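Local coordinates for protein suppressor of fused homolog (Drosophila melanogaster, PDB 6LPH) that probably binds and sequesters DNA-binding transcription factors, and so restrains Hedgehog signalling, and is represented by its N-terminal part, at residues His71-Ser76 with Asp178-Cys183; Gly101-Phe106 with Gly189-Cys194; Ile156-Ser161 with Gln171-Ala176. All coordinates share one frame; numbering follows the deposited sequence.

Interaction 1. Residues His71-Ser76 with Asp178-Cys183; sequences HWHYIS and DPQLGC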
ATOM      1  N   HIS A  71      -5.064 -10.008   7.220  1.00 13.05           N
ATOM      2  CA  HIS A  71      -4.440  -9.480   6.023  1.00 12.11           C
ATOM      3  C   HIS A  71      -3.023  -9.037   6.277  1.00 11.70           C
ATOM      4  O   HIS A  71      -2.554  -8.992   7.433  1.00 12.56           O
ATOM      5  CB  HIS A  71      -5.291  -8.358   5.434  1.00 12.31           C
ATOM      6  CG  HIS A  71      -5.387  -7.106   6.305  1.00 11.83           C
ATOM      7  ND1 HIS A  71      -6.344  -6.941   7.262  1.00 12.22           N
ATOM      8  CD2 HIS A  71      -4.666  -5.923   6.270  1.00 11.12           C
ATOM      9  CE1 HIS A  71      -6.209  -5.728   7.830  1.00 10.53           C
ATOM     10  NE2 HIS A  71      -5.167  -5.109   7.237  1.00 10.52           N
ATOM     11  N   TRP A  72      -2.335  -8.731   5.178  1.00 10.70           N
ATOM     12  CA  TRP A  72      -1.005  -8.165   5.198  1.00 10.47           C
ATOM     13  C   TRP A  72      -1.100  -6.668   5.007  1.00 10.13           C
ATOM     14  O   TRP A  72      -1.835  -6.215   4.127  1.00 11.48           O
ATOM     15  CB  TRP A  72      -0.240  -8.752   4.038  1.00 11.62           C
ATOM     16  CG  TRP A  72      -0.156 -10.263   4.035  1.00 13.38           C
ATOM     17  CD1 TRP A  72      -0.688 -11.153   3.098  1.00 15.85           C
ATOM     18  CD2 TRP A  72       0.537 -11.097   4.997  1.00 15.32           C
ATOM     19  NE1 TRP A  72      -0.358 -12.467   3.413  1.00 19.69           N
ATOM     20  CE2 TRP A  72       0.367 -12.498   4.542  1.00 18.83           C
ATOM     21  CE3 TRP A  72       1.257 -10.853   6.146  1.00 17.23           C
ATOM     22  CZ2 TRP A  72       0.896 -13.559   5.244  1.00 23.02           C
ATOM     23  CZ3 TRP A  72       1.785 -11.955   6.847  1.00 19.76           C
ATOM     24  CH2 TRP A  72       1.617 -13.256   6.397  1.00 22.30           C
ATOM     25  N   HIS A  73      -0.374  -5.879   5.808  1.00 10.14           N
ATOM     26  CA  HIS A  73      -0.463  -4.387   5.751  1.00 10.35           C
ATOM     27  C   HIS A  73       0.909  -3.843   5.354  1.00 10.27           C
ATOM     28  O   HIS A  73       1.926  -4.126   6.036  1.00 11.42           O
ATOM     29  CB  HIS A  73      -0.889  -3.881   7.109  1.00  9.96           C
ATOM     30  CG  HIS A  73      -1.170  -2.392   7.192  1.00 10.08           C
ATOM     31  ND1 HIS A  73      -1.213  -1.747   8.386  1.00 11.27           N
ATOM     32  CD2 HIS A  73      -1.443  -1.429   6.219  1.00 11.32           C
ATOM     33  CE1 HIS A  73      -1.505  -0.438   8.202  1.00 11.03           C
ATOM     34  NE2 HIS A  73      -1.669  -0.232   6.884  1.00 11.93           N
ATOM     35  N   TYR A  74       0.959  -3.139   4.224  1.00  9.82           N
ATOM     36  CA  TYR A  74       2.209  -2.604   3.688  1.00  9.12           C
ATOM     37  C   TYR A  74       2.264  -1.095   3.890  1.00  9.69           C
ATOM     38  O   TYR A  74       1.259  -0.430   3.663  1.00 10.51           O
ATOM     39  CB  TYR A  74       2.260  -2.863   2.187  1.00  8.72           C
ATOM     40  CG  TYR A  74       2.233  -4.360   1.907  1.00  9.09           C
ATOM     41  CD1 TYR A  74       1.029  -5.062   1.882  1.00  9.35           C
ATOM     42  CD2 TYR A  74       3.417  -5.063   1.740  1.00  9.47           C
ATOM     43  CE1 TYR A  74       1.012  -6.467   1.602  1.00 11.07           C
ATOM     44  CE2 TYR A  74       3.410  -6.464   1.444  1.00 11.60           C
ATOM     45  CZ  TYR A  74       2.188  -7.144   1.414  1.00 11.31           C
ATOM     46  OH  TYR A  74       2.143  -8.506   1.183  1.00 14.01           O
ATOM     47  N   ILE A  75       3.423  -0.569   4.309  1.00  9.22           N
ATOM     48  CA  ILE A  75       3.584   0.923   4.512  1.00  9.11           C
ATOM     49  C   ILE A  75       4.889   1.399   3.878  1.00  9.56           C
ATOM     50  O   ILE A  75       5.949   0.832   4.166  1.00  9.67           O
ATOM     51  CB  ILE A  75       3.503   1.354   5.991  1.00 10.08           C
ATOM     52  CG1 ILE A  75       2.221   0.840   6.644  1.00 10.22           C
ATOM     53  CG2 ILE A  75       3.556   2.910   6.110  1.00  9.97           C
ATOM     54  CD1 ILE A  75       2.420  -0.426   7.434  1.00 11.07           C
ATOM     55  N   SER A  76       4.817   2.411   2.994  1.00 10.33           N
ATOM     56  CA  SER A  76       6.008   2.905   2.276  1.00 10.40           C
ATOM     57  C   SER A  76       6.727   3.991   3.049  1.00 10.85           C
ATOM     58  O   SER A  76       6.119   4.694   3.887  1.00 10.89           O
ATOM     59  CB  SER A  76       5.616   3.502   0.901  1.00 11.41           C
ATOM     60  OG  SER A  76       5.022   4.817   1.046  1.00 13.07           O
ATOM     61  N   ASP A 178      -6.018   5.634   5.231  1.00 13.18           N
ATOM     62  CA  ASP A 178      -5.732   4.456   6.055  1.00 13.46           C
ATOM     63  C   ASP A 178      -6.475   4.549   7.408  1.00 14.30           C
ATOM     64  O   ASP A 178      -6.229   5.464   8.177  1.00 14.87           O
ATOM     65  CB  ASP A 178      -4.202   4.275   6.247  1.00 13.02           C
ATOM     66  CG  ASP A 178      -3.857   2.954   6.914  1.00 13.84           C
ATOM     67  OD1 ASP A 178      -3.170   2.147   6.255  1.00 13.83           O
ATOM     68  OD2 ASP A 178      -4.287   2.710   8.077  1.00 14.51           O
ATOM     69  N   PRO A 179      -7.381   3.594   7.691  1.00 14.97           N
ATOM     70  CA  PRO A 179      -8.247   3.662   8.874  1.00 16.90           C
ATOM     71  C   PRO A 179      -7.476   3.605  10.208  1.00 16.61           C
ATOM     72  O   PRO A 179      -7.919   4.182  11.199  1.00 19.22           O
ATOM     73  CB  PRO A 179      -9.159   2.422   8.717  1.00 17.81           C
ATOM     74  CG  PRO A 179      -8.363   1.470   7.884  1.00 17.79           C
ATOM     75  CD  PRO A 179      -7.541   2.321   6.950  1.00 15.31           C
ATOM     76  N   GLN A 180      -6.347   2.902  10.229  1.00 16.57           N
ATOM     77  CA  GLN A 180      -5.502   2.775  11.428  1.00 17.15           C
ATOM     78  C   GLN A 180      -4.543   3.939  11.545  1.00 16.66           C
ATOM     79  O   GLN A 180      -4.332   4.493  12.637  1.00 18.59           O
ATOM     80  CB  GLN A 180      -4.604   1.551  11.275  1.00 18.07           C
ATOM     81  CG  GLN A 180      -4.911   0.461  12.211  1.00 19.80           C
ATOM     82  CD  GLN A 180      -4.095  -0.760  11.917  1.00 17.67           C
ATOM     83  OE1 GLN A 180      -3.641  -0.975  10.778  1.00 16.87           O
ATOM     84  NE2 GLN A 180      -3.894  -1.579  12.945  1.00 19.32           N
ATOM     85  N   LEU A 181      -3.914   4.277  10.426  1.00 15.32           N
ATOM     86  CA  LEU A 181      -2.771   5.203  10.489  1.00 17.19           C
ATOM     87  C   LEU A 181      -3.187   6.657  10.416  1.00 16.63           C
ATOM     88  O   LEU A 181      -2.522   7.506  10.995  1.00 17.38           O
ATOM     89  CB  LEU A 181      -1.724   4.892   9.426  1.00 15.84           C
ATOM     90  CG  LEU A 181      -1.182   3.458   9.462  1.00 16.24           C
ATOM     91  CD1 LEU A 181      -0.073   3.294   8.442  1.00 15.52           C
ATOM     92  CD2 LEU A 181      -0.713   3.099  10.861  1.00 17.68           C
ATOM     93  N   GLY A 182      -4.273   6.925   9.690  1.00 14.68           N
ATOM     94  CA  GLY A 182      -4.790   8.286   9.556  1.00 19.04           C
ATOM     95  C   GLY A 182      -3.761   9.268   9.001  1.00 18.46           C
ATOM     96  O   GLY A 182      -3.086   9.000   8.014  1.00 17.36           O
ATOM     97  N   CYS A 183      -3.632  10.420   9.648  1.00 17.35           N
ATOM     98  CA  CYS A 183      -2.728  11.449   9.158  1.00 18.77           C
ATOM     99  C   CYS A 183      -1.969  11.943  10.384  1.00 18.15           C
ATOM    100  O   CYS A 183      -2.554  12.052  11.448  1.00 19.12           O
ATOM    101  CB  CYS A 183      -3.530  12.589   8.504  1.00 20.97           C
ATOM    102  SG  CYS A 183      -4.677  12.062   7.180  1.00 35.50           S
TER
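His-73 and Asp-178 both carry CG anti to the backbone N (chi1 -174° and -171°), and their side chains reach toward each other tip to tip. His-73 NE2 donates to Asp-178 OD1 over 2.9 Å, meeting the syn lone pair of that oxygen, with the carboxylate plane turned 30° from the imidazole. The other oxygen, OD2, serves its own loop: it accepts Gln-180 N at 3.0 Å and Leu-181 N at 2.8 Å, the latter from above the carboxylate plane. These two backbone bonds limit rotation of the carboxylate and so help to aim OD1 at the ring. Further partners complete the cluster: Thr-105 bonds to OD1, Arg-107 makes a salt bridge with OD2, and Tyr-29 bonds to His-73 ND1. The Gln-180 side chain slides past the imidazole in the opposite direction, placing OE1 3.4 Å from His-73 CE1, while that oxygen bonds to Arg-107. Apolar groups flank the pair: Ile-75 CD1 lies over the centre of one imidazole face at 3.9 Å, and Ile-75 CG1 packs at 3.8 Å on Leu-181 CD1. A His-carboxylate hydrogen bond is here built onto an Asx turn, fastening strand 71-77 to the irregular break in strand 172-186 on the sheet face packed by helix 16-28.

Interaction 2. Residues Gly101-Phe106 with Gly189-Cys194; sequences GFELTF and GTVDFC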
ATOM      1  N   GLY A 101       3.857  14.748   1.066  1.00 14.65           N
ATOM      2  CA  GLY A 101       2.815  14.967   2.081  1.00 15.41           C
ATOM      3  C   GLY A 101       2.009  13.715   2.400  1.00 15.36           C
ATOM      4  O   GLY A 101       0.987  13.772   3.118  1.00 16.26           O
ATOM      5  N   PHE A 102       2.470  12.581   1.871  1.00 13.42           N
ATOM      6  CA  PHE A 102       1.815  11.318   2.149  1.00 14.64           C
ATOM      7  C   PHE A 102       2.774  10.128   2.006  1.00 13.41           C
ATOM      8  O   PHE A 102       3.880  10.291   1.460  1.00 12.85           O
ATOM      9  CB  PHE A 102       0.590  11.143   1.225  1.00 15.63           C
ATOM     10  CG  PHE A 102       0.950  10.894  -0.217  1.00 15.06           C
ATOM     11  CD1 PHE A 102       1.041   9.602  -0.712  1.00 13.80           C
ATOM     12  CD2 PHE A 102       1.216  11.960  -1.067  1.00 16.74           C
ATOM     13  CE1 PHE A 102       1.367   9.372  -2.039  1.00 16.82           C
ATOM     14  CE2 PHE A 102       1.559  11.733  -2.384  1.00 20.28           C
ATOM     15  CZ  PHE A 102       1.638  10.444  -2.868  1.00 19.27           C
ATOM     16  N   GLU A 103       2.372   8.971   2.554  1.00 12.01           N
ATOM     17  CA  GLU A 103       2.974   7.688   2.197  1.00 11.26           C
ATOM     18  C   GLU A 103       1.861   6.771   1.751  1.00 11.19           C
ATOM     19  O   GLU A 103       0.684   7.012   2.050  1.00 10.99           O
ATOM     20  CB  GLU A 103       3.781   7.035   3.352  1.00 10.63           C
ATOM     21  CG  GLU A 103       5.032   7.848   3.787  1.00 11.68           C
ATOM     22  CD  GLU A 103       6.199   7.815   2.807  1.00 11.90           C
ATOM     23  OE1 GLU A 103       6.148   7.120   1.732  1.00 12.26           O
ATOM     24  OE2 GLU A 103       7.219   8.466   3.141  1.00 12.44           O
ATOM     25  N   LEU A 104       2.250   5.719   1.018  1.00 12.09           N
ATOM     26  CA  LEU A 104       1.310   4.738   0.537  1.00 10.55           C
ATOM     27  C   LEU A 104       1.137   3.586   1.532  1.00 10.84           C
ATOM     28  O   LEU A 104       2.129   3.114   2.128  1.00 11.21           O
ATOM     29  CB  LEU A 104       1.830   4.132  -0.764  1.00 10.66           C
ATOM     30  CG  LEU A 104       1.957   5.147  -1.925  1.00 11.80           C
ATOM     31  CD1 LEU A 104       2.681   4.521  -3.109  1.00 13.74           C
ATOM     32  CD2 LEU A 104       0.578   5.665  -2.347  1.00 16.99           C
ATOM     33  N   THR A 105      -0.110   3.141   1.710  1.00 10.48           N
ATOM     34  CA  THR A 105      -0.364   1.874   2.389  1.00 10.62           C
ATOM     35  C   THR A 105      -1.200   0.916   1.513  1.00 11.49           C
ATOM     36  O   THR A 105      -1.813   1.336   0.516  1.00 12.32           O
ATOM     37  CB  THR A 105      -0.991   2.030   3.790  1.00 11.46           C
ATOM     38  OG1 THR A 105      -2.385   2.291   3.668  1.00 13.17           O
ATOM     39  CG2 THR A 105      -0.326   3.205   4.602  1.00 11.01           C
ATOM     40  N   PHE A 106      -1.215  -0.360   1.879  1.00 10.40           N
ATOM     41  CA  PHE A 106      -1.996  -1.327   1.103  1.00 11.24           C
ATOM     42  C   PHE A 106      -2.375  -2.464   2.054  1.00 10.42           C
ATOM     43  O   PHE A 106      -1.580  -2.837   2.926  1.00 10.33           O
ATOM     44  CB  PHE A 106      -1.157  -1.801  -0.074  1.00 11.01           C
ATOM     45  CG  PHE A 106      -1.832  -2.838  -0.975  1.00 10.35           C
ATOM     46  CD1 PHE A 106      -3.046  -2.554  -1.629  1.00 10.86           C
ATOM     47  CD2 PHE A 106      -1.212  -4.056  -1.221  1.00 10.58           C
ATOM     48  CE1 PHE A 106      -3.646  -3.465  -2.492  1.00 11.52           C
ATOM     49  CE2 PHE A 106      -1.799  -4.993  -2.119  1.00 11.51           C
ATOM     50  CZ  PHE A 106      -3.024  -4.699  -2.732  1.00 10.98           C
ATOM     51  N   GLY A 189       7.068  17.736   8.714  1.00 15.34           N
ATOM     52  CA  GLY A 189       5.826  18.130   8.069  1.00 15.68           C
ATOM     53  C   GLY A 189       4.730  17.111   8.226  1.00 15.14           C
ATOM     54  O   GLY A 189       4.906  16.115   8.918  1.00 15.06           O
ATOM     55  N   THR A 190       3.596  17.358   7.582  1.00 15.33           N
ATOM     56  CA  THR A 190       2.453  16.456   7.742  1.00 15.97           C
ATOM     57  C   THR A 190       2.641  15.272   6.777  1.00 14.90           C
ATOM     58  O   THR A 190       3.231  15.411   5.704  1.00 13.91           O
ATOM     59  CB  THR A 190       1.108  17.144   7.436  1.00 16.61           C
ATOM     60  OG1 THR A 190       1.151  17.681   6.109  1.00 20.17           O
ATOM     61  CG2 THR A 190       0.804  18.317   8.456  1.00 18.80           C
ATOM     62  N   VAL A 191       2.117  14.127   7.188  1.00 15.25           N
ATOM     63  CA  VAL A 191       2.130  12.881   6.381  1.00 15.91           C
ATOM     64  C   VAL A 191       0.735  12.280   6.494  1.00 14.79           C
ATOM     65  O   VAL A 191       0.331  11.876   7.585  1.00 15.22           O
ATOM     66  CB  VAL A 191       3.165  11.891   6.917  1.00 15.84           C
ATOM     67  CG1 VAL A 191       3.109  10.522   6.159  1.00 15.85           C
ATOM     68  CG2 VAL A 191       4.568  12.484   6.804  1.00 14.42           C
ATOM     69  N   ASP A 192      -0.003  12.247   5.375  1.00 15.56           N
ATOM     70  CA  ASP A 192      -1.277  11.503   5.287  1.00 17.02           C
ATOM     71  C   ASP A 192      -0.918  10.064   4.915  1.00 14.77           C
ATOM     72  O   ASP A 192      -0.059   9.866   4.073  1.00 16.68           O
ATOM     73  CB  ASP A 192      -2.108  12.027   4.097  1.00 18.39           C
ATOM     74  CG  ASP A 192      -2.807  13.340   4.380  1.00 24.67           C
ATOM     75  OD1 ASP A 192      -2.700  13.844   5.514  1.00 30.13           O
ATOM     76  OD2 ASP A 192      -3.491  13.873   3.465  1.00 30.65           O
ATOM     77  N   PHE A 193      -1.590   9.062   5.470  1.00 12.71           N
ATOM     78  CA  PHE A 193      -1.393   7.684   4.980  1.00 12.17           C
ATOM     79  C   PHE A 193      -2.472   7.354   3.957  1.00 12.41           C
ATOM     80  O   PHE A 193      -3.653   7.213   4.303  1.00 12.36           O
ATOM     81  CB  PHE A 193      -1.299   6.692   6.147  1.00 12.84           C
ATOM     82  CG  PHE A 193      -0.042   6.887   6.970  1.00 14.34           C
ATOM     83  CD1 PHE A 193      -0.016   7.782   8.066  1.00 15.25           C
ATOM     84  CD2 PHE A 193       1.127   6.255   6.607  1.00 11.63           C
ATOM     85  CE1 PHE A 193       1.164   8.001   8.791  1.00 14.55           C
ATOM     86  CE2 PHE A 193       2.309   6.479   7.316  1.00 15.69           C
ATOM     87  CZ  PHE A 193       2.335   7.342   8.407  1.00 12.84           C
ATOM     88  N   CYS A 194      -2.065   7.292   2.675  1.00 12.96           N
ATOM     89  CA  CYS A 194      -2.997   7.082   1.577  1.00 12.33           C
ATOM     90  C   CYS A 194      -3.055   5.597   1.263  1.00 12.80           C
ATOM     91  O   CYS A 194      -2.104   5.017   0.704  1.00 11.62           O
ATOM     92  CB  CYS A 194      -2.559   7.873   0.338  1.00 14.13           C
ATOM     93  SG  CYS A 194      -2.827   9.636   0.603  1.00 18.43           S
TER
HETATM   94  O   HOH W   1       0.221  16.033   4.207  1.00 19.38           O
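Phe-102 and Cys-194 meet diagonally on one face of two parallel strands, Phe-102 being paired with Asp-192 and Cys-194 with Leu-104. The Phe-102 CG lies between the backbone N and the carbonyl carbon (chi1 71°), the crowded position, from which the ring leads away from the partner strand while CB and CG stay against the sulfur. Cys-194 SG touches Phe-102 CB at 3.8 Å and stands 4.8 Å from the ring centroid, an oblique sulfur-aromatic contact. Asp-192 CB fills in beside them at 4.0 Å from Phe-102 CB. Four backbone bonds join the strands: Asp-192 N to Gly-101 O, Glu-103 N to Asp-192 O, Cys-194 N to Glu-103 O and Thr-105 N to Cys-194 O. Strands 97-109 and 189-199 form the one parallel pair of neighbours in a sheet whose other neighbours are antiparallel, and the chain between them includes helix 131-146, which packs on Phe-102 and Leu-104. On the face that carries Glu-103 and Phe-193, Thr-105 CG2 approaches Phe-193 CD2 at 3.9 Å, the two side chains crossing at about a right angle. Val-191 CG1 lies over one face of the Phe-193 ring, offset toward the rim, and also touches Glu-103 CG at 4.1 Å. In Glu-103, chi2 (-73°) turns CD aside, and the carboxylate is held by Ser-76 OG, Ser-80 OG and the backbone N of Gly-78 and Leu-79. At the start of the pairing a water donates to Gly-101 O at 2.6 Å and also hydrogen-bonds to Thr-190 OG1.

Interaction 3. Residues Ile156-Ser161 with Gln171-Ala176; sequences IPWRKS and QNLLVA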
ATOM      1  N   ILE A 156      -6.722   5.789  -9.568  1.00 15.90           N
ATOM      2  CA  ILE A 156      -5.564   5.665 -10.417  1.00 14.27           C
ATOM      3  C   ILE A 156      -5.914   4.628 -11.493  1.00 14.91           C
ATOM      4  O   ILE A 156      -6.063   3.436 -11.171  1.00 14.70           O
ATOM      5  CB  ILE A 156      -4.295   5.228  -9.650  1.00 15.84           C
ATOM      6  CG1 ILE A 156      -4.033   6.157  -8.449  1.00 17.38           C
ATOM      7  CG2 ILE A 156      -3.117   5.156 -10.633  1.00 15.73           C
ATOM      8  CD1 ILE A 156      -2.938   5.707  -7.484  1.00 19.20           C
ATOM      9  N   PRO A 157      -6.052   5.076 -12.755  1.00 13.35           N
ATOM     10  CA  PRO A 157      -6.411   4.134 -13.824  1.00 14.70           C
ATOM     11  C   PRO A 157      -5.169   3.370 -14.266  1.00 15.41           C
ATOM     12  O   PRO A 157      -4.612   3.629 -15.344  1.00 15.08           O
ATOM     13  CB  PRO A 157      -6.948   5.030 -14.941  1.00 14.48           C
ATOM     14  CG  PRO A 157      -6.332   6.371 -14.716  1.00 13.51           C
ATOM     15  CD  PRO A 157      -5.981   6.474 -13.239  1.00 13.86           C
ATOM     16  N   TRP A 158      -4.764   2.441 -13.395  1.00 13.70           N
ATOM     17  CA  TRP A 158      -3.564   1.607 -13.539  1.00 14.93           C
ATOM     18  C   TRP A 158      -3.610   0.711 -14.743  1.00 15.80           C
ATOM     19  O   TRP A 158      -2.590   0.481 -15.414  1.00 15.30           O
ATOM     20  CB  TRP A 158      -3.425   0.756 -12.284  1.00 14.53           C
ATOM     21  CG  TRP A 158      -2.013   0.319 -11.996  1.00 13.94           C
ATOM     22  CD1 TRP A 158      -1.543  -0.982 -11.864  1.00 15.80           C
ATOM     23  CD2 TRP A 158      -0.848   1.170 -11.757  1.00 15.81           C
ATOM     24  NE1 TRP A 158      -0.210  -0.995 -11.556  1.00 16.34           N
ATOM     25  CE2 TRP A 158       0.280   0.254 -11.495  1.00 16.63           C
ATOM     26  CE3 TRP A 158      -0.623   2.551 -11.730  1.00 14.60           C
ATOM     27  CZ2 TRP A 158       1.572   0.722 -11.232  1.00 17.39           C
ATOM     28  CZ3 TRP A 158       0.685   3.008 -11.461  1.00 15.15           C
ATOM     29  CH2 TRP A 158       1.748   2.120 -11.214  1.00 15.20           C
ATOM     30  N   ARG A 159      -4.802   0.198 -15.023  1.00 14.38           N
ATOM     31  CA  ARG A 159      -5.059  -0.663 -16.198  1.00 16.83           C
ATOM     32  C   ARG A 159      -4.199  -1.918 -16.295  1.00 17.75           C
ATOM     33  O   ARG A 159      -3.793  -2.292 -17.387  1.00 19.38           O
ATOM     34  CB  ARG A 159      -4.951   0.126 -17.535  1.00 16.97           C
ATOM     35  CG  ARG A 159      -5.862   1.342 -17.623  1.00 15.96           C
ATOM     36  CD  ARG A 159      -7.322   0.951 -17.493  1.00 14.42           C
ATOM     37  NE  ARG A 159      -8.177   2.084 -17.779  1.00 13.81           N
ATOM     38  CZ  ARG A 159      -9.501   2.094 -17.653  1.00 13.37           C
ATOM     39  NH1 ARG A 159     -10.157   1.024 -17.189  1.00 16.58           N
ATOM     40  NH2 ARG A 159     -10.164   3.208 -17.938  1.00 15.26           N
ATOM     41  N   LYS A 160      -3.880  -2.542 -15.165  1.00 17.78           N
ATOM     42  CA  LYS A 160      -3.224  -3.856 -15.173  1.00 20.12           C
ATOM     43  C   LYS A 160      -3.288  -4.481 -13.791  1.00 17.02           C
ATOM     44  O   LYS A 160      -3.330  -3.771 -12.771  1.00 16.14           O
ATOM     45  CB  LYS A 160      -1.785  -3.795 -15.697  1.00 23.57           C
ATOM     46  CG  LYS A 160      -0.920  -2.786 -14.998  1.00 24.11           C
ATOM     47  CD  LYS A 160       0.238  -2.268 -15.858  1.00 25.17           C
ATOM     48  CE  LYS A 160       1.041  -1.228 -15.069  1.00 28.03           C
ATOM     49  NZ  LYS A 160       0.390   0.137 -14.974  1.00 24.97           N
ATOM     50  N   SER A 161      -3.343  -5.806 -13.750  1.00 16.64           N
ATOM     51  CA  SER A 161      -3.477  -6.502 -12.485  1.00 16.55           C
ATOM     52  C   SER A 161      -2.396  -6.034 -11.541  1.00 16.56           C
ATOM     53  O   SER A 161      -1.227  -5.894 -11.915  1.00 16.09           O
ATOM     54  CB  SER A 161      -3.403  -8.040 -12.663  1.00 18.65           C
ATOM     55  OG  SER A 161      -2.170  -8.403 -13.241  1.00 20.15           O
ATOM     56  N   GLN A 171      -7.533  -4.383 -11.436  1.00 14.70           N
ATOM     57  CA  GLN A 171      -6.587  -3.738 -12.371  1.00 15.03           C
ATOM     58  C   GLN A 171      -6.418  -2.255 -12.169  1.00 13.00           C
ATOM     59  O   GLN A 171      -5.723  -1.616 -12.967  1.00 13.80           O
ATOM     60  CB  GLN A 171      -7.109  -3.730 -13.810  1.00 19.95           C
ATOM     61  CG  GLN A 171      -7.951  -4.867 -14.260  1.00 24.58           C
ATOM     62  CD  GLN A 171      -7.063  -5.983 -14.552  1.00 24.53           C
ATOM     63  OE1 GLN A 171      -6.412  -6.456 -13.646  1.00 27.91           O
ATOM     64  NE2 GLN A 171      -6.968  -6.384 -15.817  1.00 33.42           N
ATOM     65  N   ASN A 172      -7.101  -1.692 -11.182  1.00 11.83           N
ATOM     66  CA  ASN A 172      -7.123  -0.244 -10.985  1.00 11.32           C
ATOM     67  C   ASN A 172      -7.212   0.018  -9.514  1.00 11.27           C
ATOM     68  O   ASN A 172      -7.397  -0.929  -8.717  1.00 10.91           O
ATOM     69  CB  ASN A 172      -8.332   0.374 -11.731  1.00 12.33           C
ATOM     70  CG  ASN A 172      -8.261   0.161 -13.244  1.00 14.67           C
ATOM     71  OD1 ASN A 172      -8.971  -0.692 -13.798  1.00 20.08           O
ATOM     72  ND2 ASN A 172      -7.416   0.904 -13.907  1.00 11.45           N
ATOM     73  N   LEU A 173      -7.048   1.292  -9.126  1.00 11.42           N
ATOM     74  CA  LEU A 173      -6.880   1.626  -7.727  1.00 12.17           C
ATOM     75  C   LEU A 173      -7.750   2.775  -7.355  1.00 11.94           C
ATOM     76  O   LEU A 173      -7.940   3.679  -8.161  1.00 14.03           O
ATOM     77  CB  LEU A 173      -5.427   2.074  -7.445  1.00 13.54           C
ATOM     78  CG  LEU A 173      -4.422   0.992  -7.856  1.00 16.13           C
ATOM     79  CD1 LEU A 173      -3.037   1.579  -8.013  1.00 16.99           C
ATOM     80  CD2 LEU A 173      -4.483  -0.148  -6.838  1.00 14.61           C
ATOM     81  N   LEU A 174      -8.281   2.752  -6.134  1.00 11.58           N
ATOM     82  CA  LEU A 174      -8.835   3.988  -5.516  1.00 11.69           C
ATOM     83  C   LEU A 174      -7.979   4.292  -4.337  1.00 12.69           C
ATOM     84  O   LEU A 174      -7.268   3.408  -3.870  1.00 12.48           O
ATOM     85  CB  LEU A 174     -10.307   3.851  -5.053  1.00 10.86           C
ATOM     86  CG  LEU A 174     -11.308   3.429  -6.131  1.00 12.25           C
ATOM     87  CD1 LEU A 174     -12.761   3.395  -5.604  1.00 12.90           C
ATOM     88  CD2 LEU A 174     -11.162   4.376  -7.318  1.00 13.83           C
ATOM     89  N   VAL A 175      -8.062   5.543  -3.849  1.00 14.96           N
ATOM     90  CA  VAL A 175      -7.264   6.016  -2.716  1.00 15.43           C
ATOM     91  C   VAL A 175      -8.166   6.381  -1.534  1.00 14.80           C
ATOM     92  O   VAL A 175      -9.083   7.190  -1.657  1.00 14.60           O
ATOM     93  CB  VAL A 175      -6.377   7.228  -3.088  1.00 16.10           C
ATOM     94  CG1 VAL A 175      -5.520   7.676  -1.889  1.00 15.17           C
ATOM     95  CG2 VAL A 175      -5.489   6.882  -4.279  1.00 15.83           C
ATOM     96  N   ALA A 176      -7.915   5.732  -0.398  1.00 14.73           N
ATOM     97  CA  ALA A 176      -8.677   5.970   0.826  1.00 14.06           C
ATOM     98  C   ALA A 176      -7.729   6.403   1.926  1.00 14.03           C
ATOM     99  O   ALA A 176      -6.504   6.237   1.798  1.00 13.06           O
ATOM    100  CB  ALA A 176      -9.436   4.698   1.240  1.00 15.63           C
TER
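Ile-156 and Leu-173 form the tight end of this contact, an antiparallel hydrogen-bonded pair. Ile-156 N donates almost straight to Leu-173 O at 2.8 Å, and Leu-173 N returns a bond to Ile-156 O at 3.1 Å. Their side chains lie on the same face, CB to CB at 4.0 Å, and Ile-156 CD1 reaches on to Val-175 CG2. Strand 155-156 is thereby pinned at the margin of the sheet, the short arm of a beta hairpin with a long connecting loop. An inverse gamma turn centred on Pro-157 then swings the chain round. Trp-158 CG is anti to its backbone N (chi1 -155°), and the indole takes Leu-173 CD1 over one face, offset toward the rim, while helix 131-146 packs against it too. The opposite indole face belongs to the looser side: Lys-160 NZ stands 3.4 Å above its centre and bonds to Trp-158 O at 3.0 Å. Here Arg-159 and Lys-160 are exposed to solvent, whereas Asn-172 stays buried against helix 201-219. The backbone still closes through Lys-160 N, which uses an in-plane lone pair of Gln-171 O at 3.0 Å, but the bent Arg-159 side chain merely passes that of Asn-172 at an oblique angle.

All three interactions belong to one mixed sheet. Interactions 1 and 2, with centres about 9 Å apart, interlock directly: Asp-178 OD1 and Thr-105 OG1 are hydrogen-bonded at 2.7 Å, so polar side chains tie the histidine cluster to the parallel strand pair. Interaction 3 lies nearer the sheet's margin, its centre about 17 Å from each of the others. It shares strand 172-186 with interaction 1 and meets interaction 2 where Val-175 CG1 packs 3.7 Å from Cys-194 CB. In sequence, the segments of interactions 1 and 2 alternate, whereas interaction 3 is nested within the loops that both close.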